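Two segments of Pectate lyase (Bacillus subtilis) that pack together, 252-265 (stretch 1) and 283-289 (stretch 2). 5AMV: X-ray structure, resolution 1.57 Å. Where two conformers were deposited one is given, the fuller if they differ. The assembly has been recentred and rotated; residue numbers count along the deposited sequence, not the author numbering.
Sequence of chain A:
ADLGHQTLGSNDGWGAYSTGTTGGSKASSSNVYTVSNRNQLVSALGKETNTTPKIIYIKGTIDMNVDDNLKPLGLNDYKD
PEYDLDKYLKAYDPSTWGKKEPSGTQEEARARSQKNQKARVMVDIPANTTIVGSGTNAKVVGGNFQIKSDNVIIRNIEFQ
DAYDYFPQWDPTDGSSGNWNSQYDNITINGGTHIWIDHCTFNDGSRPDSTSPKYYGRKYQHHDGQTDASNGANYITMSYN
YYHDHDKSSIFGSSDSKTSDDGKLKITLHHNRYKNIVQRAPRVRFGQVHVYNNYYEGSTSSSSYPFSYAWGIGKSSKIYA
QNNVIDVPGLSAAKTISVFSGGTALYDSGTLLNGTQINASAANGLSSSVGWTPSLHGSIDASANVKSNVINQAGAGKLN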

# COMPACT_ATOMS: atom_id res chain seq x y z
N GLY A 252 3.42 7.83 -6.18
CA GLY A 252 4.43 8.55 -6.96
C GLY A 252 5.78 8.11 -6.47
O GLY A 252 6.21 8.51 -5.37
N SER A 253 6.46 7.30 -7.28
CA SER A 253 7.68 6.59 -6.85
C SER A 253 8.96 7.40 -7.03
O SER A 253 10.02 7.02 -6.51
N SER A 254 8.90 8.52 -7.75
CA SER A 254 10.14 9.26 -8.06
C SER A 254 9.96 10.74 -8.40
O SER A 254 9.02 11.11 -9.11
N ASP A 255 10.85 11.58 -7.90
CA ASP A 255 10.88 13.00 -8.25
C ASP A 255 11.08 13.19 -9.77
O ASP A 255 10.59 14.16 -10.34
N SER A 256 11.78 12.25 -10.41
CA SER A 256 12.07 12.30 -11.84
C SER A 256 10.89 11.90 -12.71
O SER A 256 10.86 12.19 -13.91
N LYS A 257 9.89 11.26 -12.12
CA LYS A 257 8.72 10.84 -12.89
C LYS A 257 7.70 11.98 -13.05
O LYS A 257 6.61 11.91 -12.51
N THR A 258 8.06 13.02 -13.84
CA THR A 258 7.21 14.20 -13.99
C THR A 258 5.94 13.90 -14.79
O THR A 258 4.97 14.66 -14.73
N SER A 259 5.95 12.78 -15.52
CA SER A 259 4.74 12.32 -16.19
C SER A 259 3.61 11.95 -15.18
O SER A 259 2.44 11.84 -15.57
N ASP A 260 3.97 11.79 -13.89
CA ASP A 260 2.96 11.65 -12.82
C ASP A 260 2.16 12.92 -12.55
O ASP A 260 1.08 12.87 -11.96
N ASP A 261 2.68 14.08 -12.97
CA ASP A 261 1.92 15.30 -12.84
C ASP A 261 0.58 15.16 -13.62
O ASP A 261 0.57 14.70 -14.77
N GLY A 262 -0.51 15.56 -12.98
CA GLY A 262 -1.86 15.36 -13.52
C GLY A 262 -2.47 13.98 -13.30
O GLY A 262 -3.62 13.74 -13.67
N LYS A 263 -1.71 13.08 -12.70
CA LYS A 263 -2.22 11.72 -12.43
C LYS A 263 -2.16 11.49 -10.92
O LYS A 263 -2.16 12.46 -10.14
N LEU A 264 -2.21 10.22 -10.50
CA LEU A 264 -2.19 9.90 -9.06
C LEU A 264 -3.36 10.58 -8.36
O LEU A 264 -3.25 11.05 -7.24
N LYS A 265 -4.51 10.63 -9.02
CA LYS A 265 -5.73 11.15 -8.45
C LYS A 265 -6.35 10.04 -7.65
O LYS A 265 -6.95 9.09 -8.19
N VAL A 283 3.23 11.44 -0.84
CA VAL A 283 2.74 11.75 -2.18
C VAL A 283 3.76 12.56 -2.96
O VAL A 283 4.36 13.47 -2.42
N ARG A 284 3.95 12.20 -4.22
CA ARG A 284 4.55 13.12 -5.20
C ARG A 284 3.47 13.42 -6.24
O ARG A 284 2.71 12.53 -6.61
N PHE A 285 3.40 14.69 -6.67
CA PHE A 285 2.58 15.09 -7.85
C PHE A 285 1.08 15.08 -7.73
O PHE A 285 0.41 15.98 -8.24
N GLY A 286 0.51 14.06 -7.09
CA GLY A 286 -0.90 13.84 -7.23
C GLY A 286 -1.83 14.74 -6.45
O GLY A 286 -1.49 15.29 -5.39
N GLN A 287 -3.03 14.88 -7.02
CA GLN A 287 -4.16 15.52 -6.35
C GLN A 287 -4.84 14.45 -5.51
O GLN A 287 -5.67 13.68 -6.02
N VAL A 288 -4.46 14.42 -4.22
CA VAL A 288 -4.87 13.32 -3.34
C VAL A 288 -5.79 13.89 -2.28
O VAL A 288 -5.39 14.76 -1.51
N HIS A 289 -7.04 13.42 -2.28
CA HIS A 289 -8.03 13.88 -1.31
C HIS A 289 -7.99 12.93 -0.11
O HIS A 289 -8.26 11.76 -0.27

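Packing of 252-265 against 283-289 in pectate lyase, a contact that buries 660 Å² counting both sides. Two side chains of the second stretch, R284 and F285, contribute most of its buried area; both point toward the first stretch, as do D260 and L264 in return.

The charged and polar contacts centre on R284 (chi1 m, then t, t, with chi4 at 94°), which extends along the start of the first stretch. Its NE donates to D255 OD1 at 2.7 Å, a hydrogen bond that is also a salt bridge, and its NH1 donates to the carbonyl G252 O at 2.8 Å. Both acceptors lie near the guanidinium plane, where the N-H bonds point, while the backbone of S253 and S254 covers one face. The CA-to-CB bond of D255 points away, but its end comes nearer, in the m rotamer, and reaches the arginine. S254 to K257 form a type I turn, within which S254 OG (chi1 t) accepts from S256 N at 3.1 Å.

The aromatic packing belongs to F285 (m, chi2 -71°), which inserts its ring into the curve of the first stretch. The carbonyls S254 O, 3.6 Å from F285 CE2, and D255 O, 3.6 Å from F285 CZ, approach the ring edge. K257 O comes to 3.4 Å from F285 CE2, D260 CB (chi1 m) to 3.8 Å from F285 CD2, and D261 CB (chi1 t) to 3.9 Å from F285 CD1. T258 turns its CB away, yet its CG2 remains 4.1 Å from F285 CZ.

Aliphatic and close backbone packing follows at L264 (m, t), which points toward the second stretch and sets CD1 3.3 Å from R284 O, while its own carbonyl, L264 O, meets V288 CG2 (chi1 t) at 3.6 Å. At G286 the two stretches come close: G286 CA makes a CA-H...O contact with K263 O at 3.5 Å, and a CB here would clash with L264 O. At G252 a CB would run into R284 O, and the backbone angles there call for glycine in any case. K265 (m, t, t, p) curls its end back so that CE lies 3.4 Å from Q287 OE1 (Q287 m, t), and its NZ donates to G262 O at 2.8 Å.

Three waters bridge the stretches. The O of water 1 lies 2.7 Å from D261 OD1 and 2.8 Å from F285 O. Water 2 accepts from G262 N at 3.0 Å and donates to F285 O at 2.7 Å. Water 3 donates to K263 O at 2.7 Å and accepts from K265 NZ at 2.9 Å and Q287 N at 3.2 Å.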

# COMPACT_ATOMS: atom_id res chain seq x y z
CB SER A 253 7.81 5.31 -7.68
OG SER A 253 7.95 5.70 -9.05
CB SER A 254 10.84 8.56 -9.24
OG SER A 254 12.03 9.26 -9.59
CB ASP A 255 12.00 13.70 -7.49
CG ASP A 255 11.67 13.94 -6.01
OD1 ASP A 255 10.60 13.48 -5.53
OD2 ASP A 255 12.45 14.64 -5.34
CB SER A 256 13.27 11.40 -12.15
OG SER A 256 14.47 11.99 -11.70
CB LYS A 257 8.09 9.59 -12.27
CG LYS A 257 7.18 8.77 -13.20
CD LYS A 257 8.01 7.79 -14.02
CE LYS A 257 7.16 7.08 -15.06
NZ LYS A 257 7.95 6.07 -15.82
CB THR A 258 7.97 15.38 -14.63
OG1 THR A 258 8.56 14.93 -15.87
CG2 THR A 258 9.08 15.85 -13.68
CB SER A 259 5.07 11.13 -17.12
OG SER A 259 5.60 10.03 -16.40
CB ASP A 260 3.58 11.15 -11.51
CG ASP A 260 3.87 9.65 -11.52
OD1 ASP A 260 3.37 8.91 -12.42
OD2 ASP A 260 4.62 9.21 -10.62
CB ASP A 261 2.75 16.49 -13.34
CG ASP A 261 2.06 17.84 -13.09
OD1 ASP A 261 1.40 18.01 -12.06
OD2 ASP A 261 2.14 18.76 -13.98
CB LYS A 263 -1.43 10.68 -13.20
CG LYS A 263 -1.36 11.03 -14.73
CD LYS A 263 -0.99 9.88 -15.60
CE LYS A 263 -1.32 10.14 -17.08
NZ LYS A 263 -0.24 11.00 -17.66
CB LEU A 264 -0.82 10.28 -8.41
CG LEU A 264 0.37 9.49 -8.98
CD1 LEU A 264 1.73 10.02 -8.55
CD2 LEU A 264 0.26 7.96 -8.59
CB LYS A 265 -6.70 11.66 -9.53
CG LYS A 265 -6.16 12.94 -10.18
CD LYS A 265 -7.12 13.35 -11.28
CE LYS A 265 -6.93 14.83 -11.70
NZ LYS A 265 -5.53 15.15 -12.14
CB VAL A 283 1.42 12.58 -2.09
CG1 VAL A 283 0.87 13.00 -3.49
CG2 VAL A 283 0.31 11.77 -1.32
CB ARG A 284 5.77 12.50 -5.87
CG ARG A 284 6.95 12.21 -4.97
CD ARG A 284 7.94 11.36 -5.77
NE ARG A 284 9.20 11.17 -5.05
CZ ARG A 284 9.48 10.14 -4.27
NH1 ARG A 284 8.60 9.14 -4.10
NH2 ARG A 284 10.66 10.06 -3.67
CB PHE A 285 3.00 14.32 -9.12
CG PHE A 285 4.44 14.57 -9.53
CD1 PHE A 285 4.82 15.81 -10.06
CD2 PHE A 285 5.42 13.59 -9.32
CE1 PHE A 285 6.17 16.06 -10.40
CE2 PHE A 285 6.78 13.83 -9.65
CZ PHE A 285 7.15 15.09 -10.20
CB GLN A 287 -5.12 16.08 -7.41
CG GLN A 287 -4.52 17.29 -8.16
CD GLN A 287 -5.41 17.73 -9.32
OE1 GLN A 287 -6.59 17.37 -9.40
NE2 GLN A 287 -4.86 18.59 -10.20
CB VAL A 288 -3.65 12.62 -2.73
CG1 VAL A 288 -4.10 11.47 -1.81
CG2 VAL A 288 -2.72 12.13 -3.83
CB HIS A 289 -9.44 13.87 -1.93
CG HIS A 289 -10.48 14.52 -1.08
ND1 HIS A 289 -11.82 14.38 -1.34
CD2 HIS A 289 -10.39 15.34 0.01
CE1 HIS A 289 -12.52 15.08 -0.46
NE2 HIS A 289 -11.67 15.69 0.36
O HOH W 1 1.68 18.19 -9.43
O HOH W 2 -1.27 16.55 -10.30
O HOH W 3 -3.41 14.82 -10.21